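Local coordinates for adhesion G-protein coupled receptor G6 (Danio rerio, PDB 6V55) that is a calcium-binding cell-adhesion receptor, linked to myelination, whose multidomain extracellular region probably governs signalling through its membrane-embedded part, at residues Thr466-Val471 / Asn480-Cys485; Glu447-Asp452 / Ser494-Pro499; Phe474-Arg479 / Asn503-Thr508. All blocks are in the same frame, centred on the assembly; numbering follows the deposited sequence.

Contact 1: Thr466-Val471 / Asn480-Cys485; sequences TVTQYV and NASRTC. With NAG (2-acetamido-2-deoxy-beta-D-glucopyranose), chain N; NAG (2-acetamido-2-deoxy-beta-D-glucopyranose), chain K.
A beta hairpin forms the heart of the small disulfide-bonded module between the SEA domain and the helical start of the GAIN region, probably the hormone-receptor (HormR) domain, as in other adhesion receptors. Its strands 468-472 and 480-488 run antiparallel at an axis angle of 155°. Gln469 pairs with Arg483 and Val471 with Ala481, each pair exchanging two backbone hydrogen bonds. Five of the six backbone bonds in the contact approach their carbonyls nearly along the C=O axis or in its plane, but Val471 N sits above the plane of Ala481 O. At the far end Cys485 is bonded through both its backbone N and O: its N donates to Val467 O over 3.1 Å, and its O receives Thr466 N at 2.6 Å.

The non-hydrogen-bonded pairs carry the more exposed face. Thr468 and Thr484 both set OG1 anti to the carbonyl carbon (chi1 -67° and -54°); the side chains cross obliquely and their OG1 atoms share a hydrogen bond of 2.6 Å. The Thr468 methyl, CG2, leans diagonally to Ser482 CB at 3.8 Å. Tyr470 CE2 also comes within 3.6 Å of Ser482 CB.

The opposite face is buried. Val471 CG2 lies 4.2 Å from Ala481 CB. Val471, Ala481 and Arg483 all rest on Trp460; the Arg483 guanidinium also forms a salt bridge with Asp452. Gln469 turns its amide away to Ser463 and Gly336. Sugars flank the exposed end: the acetamide O7 of the glycan in chain K faces the edge of the Tyr470 ring, while Asn480 ND2 is bonded to C1 of the sugar in chain N at 1.4 Å.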
loop_
_atom_site.group_PDB
_atom_site.type_symbol
_atom_site.label_atom_id
_atom_site.label_comp_id
_atom_site.label_asym_id
_atom_site.label_seq_id
_atom_site.Cartn_x
_atom_site.Cartn_y
_atom_site.Cartn_z
ATOM N N THR A 466 3.831 -23.148 -2.220
ATOM C CA THR A 466 4.896 -23.406 -3.220
ATOM C C THR A 466 5.389 -22.135 -3.923
ATOM O O THR A 466 6.181 -22.222 -4.864
ATOM C CB THR A 466 4.539 -24.474 -4.277
ATOM O OG1 THR A 466 3.706 -23.890 -5.280
ATOM C CG2 THR A 466 3.843 -25.718 -3.659
ATOM N N VAL A 467 4.991 -20.949 -3.460
ATOM C CA VAL A 467 5.541 -19.686 -3.948
ATOM C C VAL A 467 6.859 -19.427 -3.231
ATOM O O VAL A 467 6.940 -19.581 -2.007
ATOM C CB VAL A 467 4.544 -18.534 -3.708
ATOM C CG1 VAL A 467 5.193 -17.153 -3.763
ATOM C CG2 VAL A 467 3.382 -18.632 -4.663
ATOM N N THR A 468 7.899 -19.067 -3.989
ATOM C CA THR A 468 9.149 -18.565 -3.432
ATOM C C THR A 468 9.197 -17.049 -3.597
ATOM O O THR A 468 8.950 -16.536 -4.695
ATOM C CB THR A 468 10.344 -19.236 -4.116
ATOM O OG1 THR A 468 10.356 -20.619 -3.758
ATOM C CG2 THR A 468 11.673 -18.608 -3.685
ATOM N N GLN A 469 9.485 -16.337 -2.504
ATOM C CA GLN A 469 9.602 -14.884 -2.513
ATOM C C GLN A 469 11.052 -14.447 -2.394
ATOM O O GLN A 469 11.852 -15.106 -1.739
ATOM C CB GLN A 469 8.821 -14.272 -1.362
ATOM C CG GLN A 469 7.381 -14.558 -1.460
ATOM C CD GLN A 469 6.611 -13.415 -2.060
ATOM O OE1 GLN A 469 7.187 -12.480 -2.644
ATOM N NE2 GLN A 469 5.286 -13.477 -1.930
ATOM N N TYR A 470 11.366 -13.290 -2.972
ATOM C CA TYR A 470 12.719 -12.749 -2.971
ATOM C C TYR A 470 12.697 -11.395 -2.289
ATOM O O TYR A 470 11.801 -10.586 -2.554
ATOM C CB TYR A 470 13.272 -12.624 -4.390
ATOM C CG TYR A 470 13.393 -13.955 -5.081
ATOM C CD1 TYR A 470 12.328 -14.475 -5.814
ATOM C CD2 TYR A 470 14.564 -14.699 -4.990
ATOM C CE1 TYR A 470 12.413 -15.702 -6.426
ATOM C CE2 TYR A 470 14.671 -15.929 -5.617
ATOM C CZ TYR A 470 13.587 -16.417 -6.336
ATOM O OH TYR A 470 13.659 -17.637 -6.966
ATOM N N VAL A 471 13.651 -11.165 -1.393
ATOM C CA VAL A 471 13.820 -9.879 -0.720
ATOM C C VAL A 471 15.276 -9.446 -0.917
ATOM O O VAL A 471 16.132 -10.270 -1.287
ATOM C CB VAL A 471 13.447 -9.960 0.780
ATOM C CG1 VAL A 471 11.983 -10.355 0.986
ATOM C CG2 VAL A 471 14.381 -10.870 1.483
ATOM N N ASN A 480 19.902 -11.188 -3.890
ATOM C CA ASN A 480 18.666 -11.518 -3.191
ATOM C C ASN A 480 18.848 -12.649 -2.185
ATOM O O ASN A 480 19.759 -13.478 -2.285
ATOM C CB ASN A 480 17.571 -11.991 -4.146
ATOM C CG ASN A 480 17.304 -11.047 -5.272
ATOM O OD1 ASN A 480 17.389 -9.831 -5.121
ATOM N ND2 ASN A 480 16.953 -11.627 -6.434
ATOM N N ALA A 481 17.916 -12.707 -1.239
ATOM C CA ALA A 481 17.647 -13.885 -0.431
ATOM C C ALA A 481 16.304 -14.444 -0.864
ATOM O O ALA A 481 15.528 -13.754 -1.526
ATOM C CB ALA A 481 17.619 -13.549 1.062
ATOM N N SER A 482 16.022 -15.696 -0.500
ATOM C CA SER A 482 14.762 -16.323 -0.894
ATOM C C SER A 482 14.229 -17.213 0.218
ATOM O O SER A 482 14.993 -17.728 1.034
ATOM C CB SER A 482 14.890 -17.142 -2.183
ATOM O OG SER A 482 15.511 -18.381 -1.907
ATOM N N ARG A 483 12.898 -17.358 0.251
ATOM C CA ARG A 483 12.180 -18.206 1.206
ATOM C C ARG A 483 10.954 -18.789 0.518
ATOM O O ARG A 483 10.271 -18.092 -0.237
ATOM C CB ARG A 483 11.738 -17.440 2.460
ATOM C CG ARG A 483 11.687 -18.278 3.717
ATOM C CD ARG A 483 11.212 -17.478 4.924
ATOM N NE ARG A 483 11.282 -18.236 6.175
ATOM C CZ ARG A 483 10.731 -17.828 7.322
ATOM N NH1 ARG A 483 10.057 -16.679 7.364
ATOM N NH2 ARG A 483 10.845 -18.565 8.425
ATOM N N THR A 484 10.671 -20.066 0.783
ATOM C CA THR A 484 9.578 -20.778 0.128
ATOM C C THR A 484 8.514 -21.158 1.148
ATOM O O THR A 484 8.835 -21.664 2.230
ATOM C CB THR A 484 10.093 -22.026 -0.599
ATOM O OG1 THR A 484 11.147 -21.644 -1.487
ATOM C CG2 THR A 484 8.987 -22.682 -1.431
ATOM N N CYS A 485 7.259 -20.872 0.811
ATOM C CA CYS A 485 6.082 -21.343 1.535
ATOM C C CYS A 485 5.793 -22.780 1.094
ATOM O O CYS A 485 5.257 -23.004 0.005
ATOM C CB CYS A 485 4.902 -20.421 1.238
ATOM S SG CYS A 485 3.386 -20.823 2.123
HETATM C C1 NAG N . 16.607 -11.032 -7.709
HETATM C C2 NAG N . 17.479 -11.586 -8.854
HETATM C C3 NAG N . 16.992 -11.052 -10.217
HETATM C C4 NAG N . 15.489 -11.253 -10.420
HETATM C C5 NAG N . 14.675 -10.750 -9.221
HETATM C C6 NAG N . 13.214 -11.141 -9.312
HETATM C C7 NAG N . 19.737 -12.054 -7.989
HETATM C C8 NAG N . 21.150 -11.558 -7.887
HETATM N N2 NAG N . 18.884 -11.260 -8.650
HETATM O O3 NAG N . 17.692 -11.730 -11.257
HETATM O O4 NAG N . 15.052 -10.575 -11.599
HETATM O O5 NAG N . 15.185 -11.305 -7.994
HETATM O O6 NAG N . 12.492 -10.875 -8.117
HETATM O O7 NAG N . 19.380 -13.119 -7.479
HETATM C C1 NAG K . 22.541 -17.096 -5.858
HETATM C C2 NAG K . 21.054 -17.292 -6.217
HETATM C C3 NAG K . 20.880 -18.428 -7.249
HETATM C C4 NAG K . 21.768 -18.197 -8.471
HETATM C C5 NAG K . 23.230 -18.018 -8.033
HETATM C C6 NAG K . 24.181 -17.720 -9.178
HETATM C C7 NAG K . 19.266 -16.719 -4.646
HETATM C C8 NAG K . 18.559 -17.081 -3.377
HETATM N N2 NAG K . 20.262 -17.534 -5.020
HETATM O O3 NAG K . 19.518 -18.503 -7.668
HETATM O O4 NAG K . 21.638 -19.266 -9.408
HETATM O O5 NAG K . 23.333 -16.929 -7.091
HETATM O O6 NAG K . 24.264 -16.335 -9.497
HETATM O O7 NAG K . 18.940 -15.736 -5.316
#

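Contact 2: Glu447-Asp452 / Ser494-Pro499; sequences ENCQAD and SFWALP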
loop_
_atom_site.group_PDB
_atom_site.type_symbol
_atom_site.label_atom_id
_atom_site.label_comp_id
_atom_site.label_asym_id
_atom_site.label_seq_id
_atom_site.Cartn_x
_atom_site.Cartn_y
_atom_site.Cartn_z
ATOM N N GLU A 447 -4.104 -22.607 3.875
ATOM C CA GLU A 447 -3.820 -21.277 4.376
ATOM C C GLU A 447 -2.468 -20.813 3.868
ATOM O O GLU A 447 -1.524 -21.603 3.768
ATOM C CB GLU A 447 -3.843 -21.287 5.905
ATOM C CG GLU A 447 -5.203 -21.700 6.528
ATOM C CD GLU A 447 -5.420 -23.229 6.681
ATOM O OE1 GLU A 447 -6.555 -23.685 6.426
ATOM O OE2 GLU A 447 -4.466 -23.966 7.020
ATOM N N ASN A 448 -2.413 -19.538 3.485
ATOM C CA ASN A 448 -1.182 -18.877 3.085
ATOM C C ASN A 448 -0.187 -18.835 4.237
ATOM O O ASN A 448 -0.578 -18.748 5.403
ATOM C CB ASN A 448 -1.485 -17.439 2.658
ATOM C CG ASN A 448 -2.167 -17.360 1.340
ATOM O OD1 ASN A 448 -2.149 -18.314 0.577
ATOM N ND2 ASN A 448 -2.759 -16.211 1.043
ATOM N N CYS A 449 1.108 -18.890 3.908
ATOM C CA CYS A 449 2.120 -18.523 4.892
ATOM C C CYS A 449 1.998 -17.033 5.182
ATOM O O CYS A 449 1.945 -16.217 4.259
ATOM C CB CYS A 449 3.525 -18.845 4.397
ATOM S SG CYS A 449 3.876 -20.583 4.082
ATOM N N GLN A 450 1.907 -16.683 6.461
ATOM C CA GLN A 450 1.731 -15.295 6.851
ATOM C C GLN A 450 3.010 -14.508 6.613
ATOM O O GLN A 450 4.102 -15.078 6.492
ATOM C CB GLN A 450 1.321 -15.195 8.324
ATOM C CG GLN A 450 -0.072 -15.736 8.611
ATOM C CD GLN A 450 -1.168 -15.008 7.827
ATOM O OE1 GLN A 450 -1.586 -15.467 6.765
ATOM N NE2 GLN A 450 -1.643 -13.883 8.356
ATOM N N ALA A 451 2.849 -13.186 6.503
ATOM C CA ALA A 451 3.989 -12.280 6.490
ATOM C C ALA A 451 4.773 -12.395 7.789
ATOM O O ALA A 451 4.182 -12.523 8.863
ATOM C CB ALA A 451 3.523 -10.850 6.289
ATOM N N ASP A 452 6.108 -12.384 7.679
ATOM C CA ASP A 452 6.976 -12.872 8.750
ATOM C C ASP A 452 8.398 -12.350 8.554
ATOM O O ASP A 452 8.956 -12.486 7.459
ATOM C CB ASP A 452 6.970 -14.408 8.768
ATOM C CG ASP A 452 7.882 -14.981 9.828
ATOM O OD1 ASP A 452 7.638 -14.667 11.016
ATOM O OD2 ASP A 452 8.833 -15.740 9.488
ATOM N N SER A 494 0.444 -25.526 5.770
ATOM C CA SER A 494 1.595 -24.873 5.171
ATOM C C SER A 494 2.521 -24.285 6.233
ATOM O O SER A 494 2.108 -23.968 7.357
ATOM C CB SER A 494 1.158 -23.764 4.233
ATOM O OG SER A 494 0.448 -22.796 4.977
ATOM N N PHE A 495 3.789 -24.127 5.857
ATOM C CA PHE A 495 4.790 -23.605 6.773
ATOM C C PHE A 495 5.882 -22.916 5.966
ATOM O O PHE A 495 6.179 -23.309 4.832
ATOM C CB PHE A 495 5.379 -24.715 7.656
ATOM C CG PHE A 495 6.334 -25.636 6.935
ATOM C CD1 PHE A 495 5.854 -26.648 6.116
ATOM C CD2 PHE A 495 7.715 -25.515 7.095
ATOM C CE1 PHE A 495 6.731 -27.510 5.456
ATOM C CE2 PHE A 495 8.596 -26.371 6.421
ATOM C CZ PHE A 495 8.103 -27.359 5.608
ATOM N N TRP A 496 6.501 -21.910 6.573
ATOM C CA TRP A 496 7.671 -21.302 5.963
ATOM C C TRP A 496 8.870 -22.222 6.113
ATOM O O TRP A 496 9.267 -22.558 7.235
ATOM C CB TRP A 496 7.998 -19.973 6.630
ATOM C CG TRP A 496 7.315 -18.737 6.108
ATOM C CD1 TRP A 496 6.531 -17.879 6.833
ATOM C CD2 TRP A 496 7.405 -18.175 4.778
ATOM N NE1 TRP A 496 6.108 -16.840 6.036
ATOM C CE2 TRP A 496 6.625 -16.994 4.774
ATOM C CE3 TRP A 496 8.047 -18.567 3.589
ATOM C CZ2 TRP A 496 6.470 -16.197 3.626
ATOM C CZ3 TRP A 496 7.902 -17.769 2.451
ATOM C CH2 TRP A 496 7.111 -16.600 2.481
ATOM N N ALA A 497 9.510 -22.558 4.993
ATOM C CA ALA A 497 10.855 -23.126 5.051
ATOM C C ALA A 497 11.882 -22.090 5.518
ATOM O O ALA A 497 11.593 -20.900 5.704
ATOM C CB ALA A 497 11.290 -23.664 3.693
ATOM N N LEU A 498 13.111 -22.564 5.681
ATOM C CA LEU A 498 14.208 -21.704 6.085
ATOM C C LEU A 498 14.597 -20.766 4.944
ATOM O O LEU A 498 14.518 -21.146 3.768
ATOM C CB LEU A 498 15.403 -22.549 6.482
ATOM C CG LEU A 498 15.506 -22.999 7.935
ATOM C CD1 LEU A 498 16.821 -23.716 8.055
ATOM C CD2 LEU A 498 15.424 -21.833 8.946
ATOM N N PRO A 499 14.968 -19.525 5.254
ATOM C CA PRO A 499 15.446 -18.620 4.207
ATOM C C PRO A 499 16.827 -19.015 3.699
ATOM O O PRO A 499 17.688 -19.458 4.462
ATOM C CB PRO A 499 15.480 -17.256 4.906
ATOM C CG PRO A 499 15.557 -17.557 6.344
ATOM C CD PRO A 499 14.796 -18.829 6.541
#
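Strand 493-496, an edge of the module's three-stranded antiparallel sheet, here packs against the irregular linker 447-452 that arrives from the SEA domain. Ser494 begins the contact. Its OG occupies the crowded position between backbone N and carbonyl carbon (chi1 62°), from where it donates to Glu447 O at 2.6 Å; the hydroxyl stands above the carbonyl plane rather than on a lone pair.

The side chain of Phe495 leaves the backbone away from the linker, and its ring packs on Met486 and Asn488 of the neighbouring strand. Its backbone nevertheless takes part, because Cys449 SG rests 3.6 Å from Phe495 C. That sulfur is disulfide-bonded to Cys485, so the linker is tied covalently to the middle strand of the sheet at the point where it meets the edge strand.

Trp496 and Cys449 contribute most to the contact, and equally. Cys449 CB comes over one face of the indole in a CH-pi contact, 3.7 Å from the centroid of the five-membered ring of Trp496. SG follows above the same face as a sulfur-aromatic contact, 4.4 Å from that centroid. On the side away from Cys449, the guanidinium of Arg483 makes a cation-pi contact, so the indole lies between disulfide and charge. At the ring edge NE1 donates to Gln450 O over 2.7 Å, nearly along the C=O axis and with an N-H...O angle of 160°, which fixes the rotation of the indole. Asp452 and the indole slide past each other in opposite directions, the carboxylate and ring planes 28° apart, and Asp452 CB comes to 3.8 Å from Trp496 NE1.

Contact 3: Phe474-Arg479 / Asn503-Thr508; sequences FPYKDR and NCTNIT. With NAG (2-acetamido-2-deoxy-beta-D-glucopyranose), chain K; NAG (2-acetamido-2-deoxy-beta-D-glucopyranose), chain F.
A charged side chain lies flat on a glycosylated amide: the guanidinium of Arg479 stacks over the Asn503 amide, their planes 19° apart, with Asn503 ND2 4.0 Å above the guanidinium plane. That nitrogen carries the sugar of chain K. The bend of Arg479 at chi3 (84°) brings NH2 to 2.6 Å from O6 of this sugar, and the ring oxygen O5 lies over the same face.

Farther along, a cis peptide precedes Pro475, whose ring is wedged between two aromatic rings, CB over the centre of Phe474 and CG over that of Tyr476. Pro475 CG also meets Ile507 CG1 at 3.7 Å, and Phe474 CE2 approaches Ile507 CD1. The buried Tyr476 donates from OH to a lone pair of Ile507 O over 2.9 Å, while Thr505 OG1 meets its ring edge. A water accepts a hydrogen bond from Tyr476 N and donates one to Thr505 O, linking the loops where Phe474 O and Thr505 O face each other as two acceptors.

The Cys473-Cys504 disulfide joins the loops between these ends. The 474-479 loop docks beside the calcium site of the CUB domain, Lys477 NZ forming salt bridges with Asp98 and Glu53. The chemistry thus divides: the apolar wedge and the tyrosine bond join the two loops, and helices 517-527 and 534-550 pack over this end, whereas the arginine probably orders the first sugar at the surface.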
loop_
_atom_site.group_PDB
_atom_site.type_symbol
_atom_site.label_atom_id
_atom_site.label_comp_id
_atom_site.label_asym_id
_atom_site.label_seq_id
_atom_site.Cartn_x
_atom_site.Cartn_y
_atom_site.Cartn_z
ATOM N N PHE A 474 20.287 -7.635 3.143
ATOM C CA PHE A 474 20.588 -6.520 4.027
ATOM C C PHE A 474 22.095 -6.419 4.218
ATOM O O PHE A 474 22.725 -7.415 4.562
ATOM C CB PHE A 474 19.902 -6.707 5.380
ATOM C CG PHE A 474 20.125 -5.568 6.323
ATOM C CD1 PHE A 474 19.439 -4.376 6.143
ATOM C CD2 PHE A 474 21.049 -5.665 7.361
ATOM C CE1 PHE A 474 19.624 -3.310 7.009
ATOM C CE2 PHE A 474 21.265 -4.585 8.223
ATOM C CZ PHE A 474 20.545 -3.408 8.042
ATOM N N PRO A 475 22.704 -5.240 4.044
ATOM C CA PRO A 475 22.142 -3.954 3.611
ATOM C C PRO A 475 22.567 -3.451 2.228
ATOM O O PRO A 475 22.252 -2.305 1.904
ATOM C CB PRO A 475 22.683 -2.995 4.652
ATOM C CG PRO A 475 24.074 -3.526 4.864
ATOM C CD PRO A 475 24.015 -5.041 4.683
ATOM N N TYR A 476 23.263 -4.254 1.427
ATOM C CA TYR A 476 23.814 -3.702 0.200
ATOM C C TYR A 476 22.904 -3.889 -1.006
ATOM O O TYR A 476 23.065 -3.155 -1.993
ATOM C CB TYR A 476 25.204 -4.298 -0.038
ATOM C CG TYR A 476 26.125 -3.917 1.096
ATOM C CD1 TYR A 476 26.301 -2.569 1.448
ATOM C CD2 TYR A 476 26.801 -4.880 1.833
ATOM C CE1 TYR A 476 27.139 -2.193 2.505
ATOM C CE2 TYR A 476 27.639 -4.511 2.881
ATOM C CZ TYR A 476 27.801 -3.169 3.211
ATOM O OH TYR A 476 28.635 -2.820 4.252
ATOM N N LYS A 477 21.970 -4.849 -0.931
ATOM C CA LYS A 477 20.933 -5.146 -1.941
ATOM C C LYS A 477 21.490 -5.522 -3.315
ATOM O O LYS A 477 20.768 -5.411 -4.313
ATOM C CB LYS A 477 19.926 -4.005 -2.125
ATOM C CG LYS A 477 19.314 -3.410 -0.888
ATOM C CD LYS A 477 18.555 -2.137 -1.296
ATOM C CE LYS A 477 17.106 -2.379 -1.653
ATOM N NZ LYS A 477 16.226 -1.265 -1.192
ATOM N N ASP A 478 22.752 -5.978 -3.385
ATOM C CA ASP A 478 23.335 -6.350 -4.673
ATOM C C ASP A 478 22.717 -7.634 -5.190
ATOM O O ASP A 478 22.486 -7.771 -6.395
ATOM C CB ASP A 478 24.854 -6.528 -4.577
ATOM C CG ASP A 478 25.540 -5.460 -3.717
ATOM O OD1 ASP A 478 26.293 -5.858 -2.795
ATOM O OD2 ASP A 478 25.370 -4.238 -3.972
ATOM N N ARG A 479 22.455 -8.590 -4.292
ATOM C CA ARG A 479 21.815 -9.865 -4.608
ATOM C C ARG A 479 20.606 -10.069 -3.689
ATOM O O ARG A 479 20.297 -9.225 -2.839
ATOM C CB ARG A 479 22.808 -11.043 -4.517
ATOM C CG ARG A 479 24.208 -10.769 -5.079
ATOM C CD ARG A 479 25.060 -12.024 -5.194
ATOM N NE ARG A 479 24.827 -12.774 -6.432
ATOM C CZ ARG A 479 25.552 -13.828 -6.815
ATOM N NH1 ARG A 479 26.555 -14.265 -6.055
ATOM N NH2 ARG A 479 25.273 -14.452 -7.956
ATOM N N ASN A 503 23.637 -15.959 -0.829
ATOM C CA ASN A 503 24.225 -14.922 -1.668
ATOM C C ASN A 503 24.339 -13.573 -0.945
ATOM O O ASN A 503 24.693 -12.568 -1.574
ATOM C CB ASN A 503 23.409 -14.766 -2.961
ATOM C CG ASN A 503 23.390 -16.036 -3.819
ATOM O OD1 ASN A 503 24.013 -17.040 -3.476
ATOM N ND2 ASN A 503 22.671 -15.985 -4.942
ATOM N N CYS A 504 24.072 -13.529 0.359
ATOM C CA CYS A 504 23.985 -12.274 1.090
ATOM C C CYS A 504 25.250 -12.023 1.907
ATOM O O CYS A 504 25.910 -12.957 2.381
ATOM C CB CYS A 504 22.770 -12.264 2.029
ATOM S SG CYS A 504 21.129 -12.198 1.280
ATOM N N THR A 505 25.546 -10.737 2.110
ATOM C CA THR A 505 26.681 -10.273 2.889
ATOM C C THR A 505 26.200 -9.502 4.115
ATOM O O THR A 505 25.151 -8.863 4.093
ATOM C CB THR A 505 27.592 -9.367 2.052
ATOM O OG1 THR A 505 26.798 -8.330 1.470
ATOM C CG2 THR A 505 28.274 -10.148 0.943
ATOM N N ASN A 506 27.009 -9.550 5.181
ATOM C CA ASN A 506 26.850 -8.742 6.387
ATOM C C ASN A 506 27.095 -7.267 6.069
ATOM O O ASN A 506 27.562 -6.906 4.989
ATOM C CB ASN A 506 27.882 -9.134 7.457
ATOM C CG ASN A 506 27.639 -10.489 8.121
ATOM O OD1 ASN A 506 26.507 -10.860 8.426
ATOM N ND2 ASN A 506 28.743 -11.228 8.365
ATOM N N ILE A 507 26.842 -6.403 7.061
ATOM C CA ILE A 507 27.460 -5.071 7.093
ATOM C C ILE A 507 28.981 -5.185 7.084
ATOM O O ILE A 507 29.670 -4.511 6.306
ATOM C CB ILE A 507 26.985 -4.287 8.336
ATOM C CG1 ILE A 507 25.486 -4.004 8.277
ATOM C CG2 ILE A 507 27.760 -2.971 8.515
ATOM C CD1 ILE A 507 24.934 -3.486 9.587
ATOM N N THR A 508 29.524 -6.069 7.925
ATOM C CA THR A 508 30.968 -6.149 8.104
ATOM C C THR A 508 31.668 -6.953 7.019
ATOM O O THR A 508 32.871 -6.766 6.817
ATOM C CB THR A 508 31.306 -6.789 9.447
ATOM O OG1 THR A 508 31.275 -8.214 9.304
ATOM C CG2 THR A 508 30.299 -6.395 10.483
HETATM C C1 NAG K . 22.541 -17.096 -5.858
HETATM C C2 NAG K . 21.054 -17.292 -6.217
HETATM C C3 NAG K . 20.880 -18.428 -7.249
HETATM C C4 NAG K . 21.768 -18.197 -8.471
HETATM C C5 NAG K . 23.230 -18.018 -8.033
HETATM C C6 NAG K . 24.181 -17.720 -9.178
HETATM C C7 NAG K . 19.266 -16.719 -4.646
HETATM C C8 NAG K . 18.559 -17.081 -3.377
HETATM N N2 NAG K . 20.262 -17.534 -5.020
HETATM O O3 NAG K . 19.518 -18.503 -7.668
HETATM O O4 NAG K . 21.638 -19.266 -9.408
HETATM O O5 NAG K . 23.333 -16.929 -7.091
HETATM O O6 NAG K . 24.264 -16.335 -9.497
HETATM O O7 NAG K . 18.940 -15.736 -5.316
HETATM C C1 NAG F . 28.834 -12.526 9.023
HETATM C C2 NAG F . 29.813 -13.556 8.349
HETATM C C3 NAG F . 30.151 -14.723 9.313
HETATM C C4 NAG F . 30.592 -14.227 10.685
HETATM C C5 NAG F . 29.470 -13.382 11.273
HETATM C C6 NAG F . 29.770 -12.852 12.662
HETATM C C7 NAG F . 29.916 -14.574 6.081
HETATM C C8 NAG F . 29.100 -15.077 4.919
HETATM N N2 NAG F . 29.222 -14.075 7.118
HETATM O O3 NAG F . 31.161 -15.567 8.767
HETATM O O4 NAG F . 30.904 -15.315 11.555
HETATM O O5 NAG F . 29.269 -12.244 10.419
HETATM O O6 NAG F . 30.226 -13.876 13.537
HETATM O O7 NAG F . 31.142 -14.623 6.081
HETATM O O HOH W 1 24.112 -7.097 1.939
#

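All three contacts belong to one compact disulfide-bonded module between the SEA domain and the helices that begin with 517-527. Along the chain the order is 447-452, 466-471, 474-479, 480-485, 494-499, 503-508, so contact 1 is enclosed by contact 2, while contact 3 alternates with both. Contacts 1 and 2, with centres about 10 Å apart, share the sheet of strands 468-472, 480-488 and 493-496. The centre of contact 3 is about 16 Å from that of contact 1 and about 23 Å from that of contact 2; contacts 1 and 3 both touch the chain K sugar. The module is thus tied to the SEA side at one end of the hairpin and meets the CUB calcium site and the helices at the other.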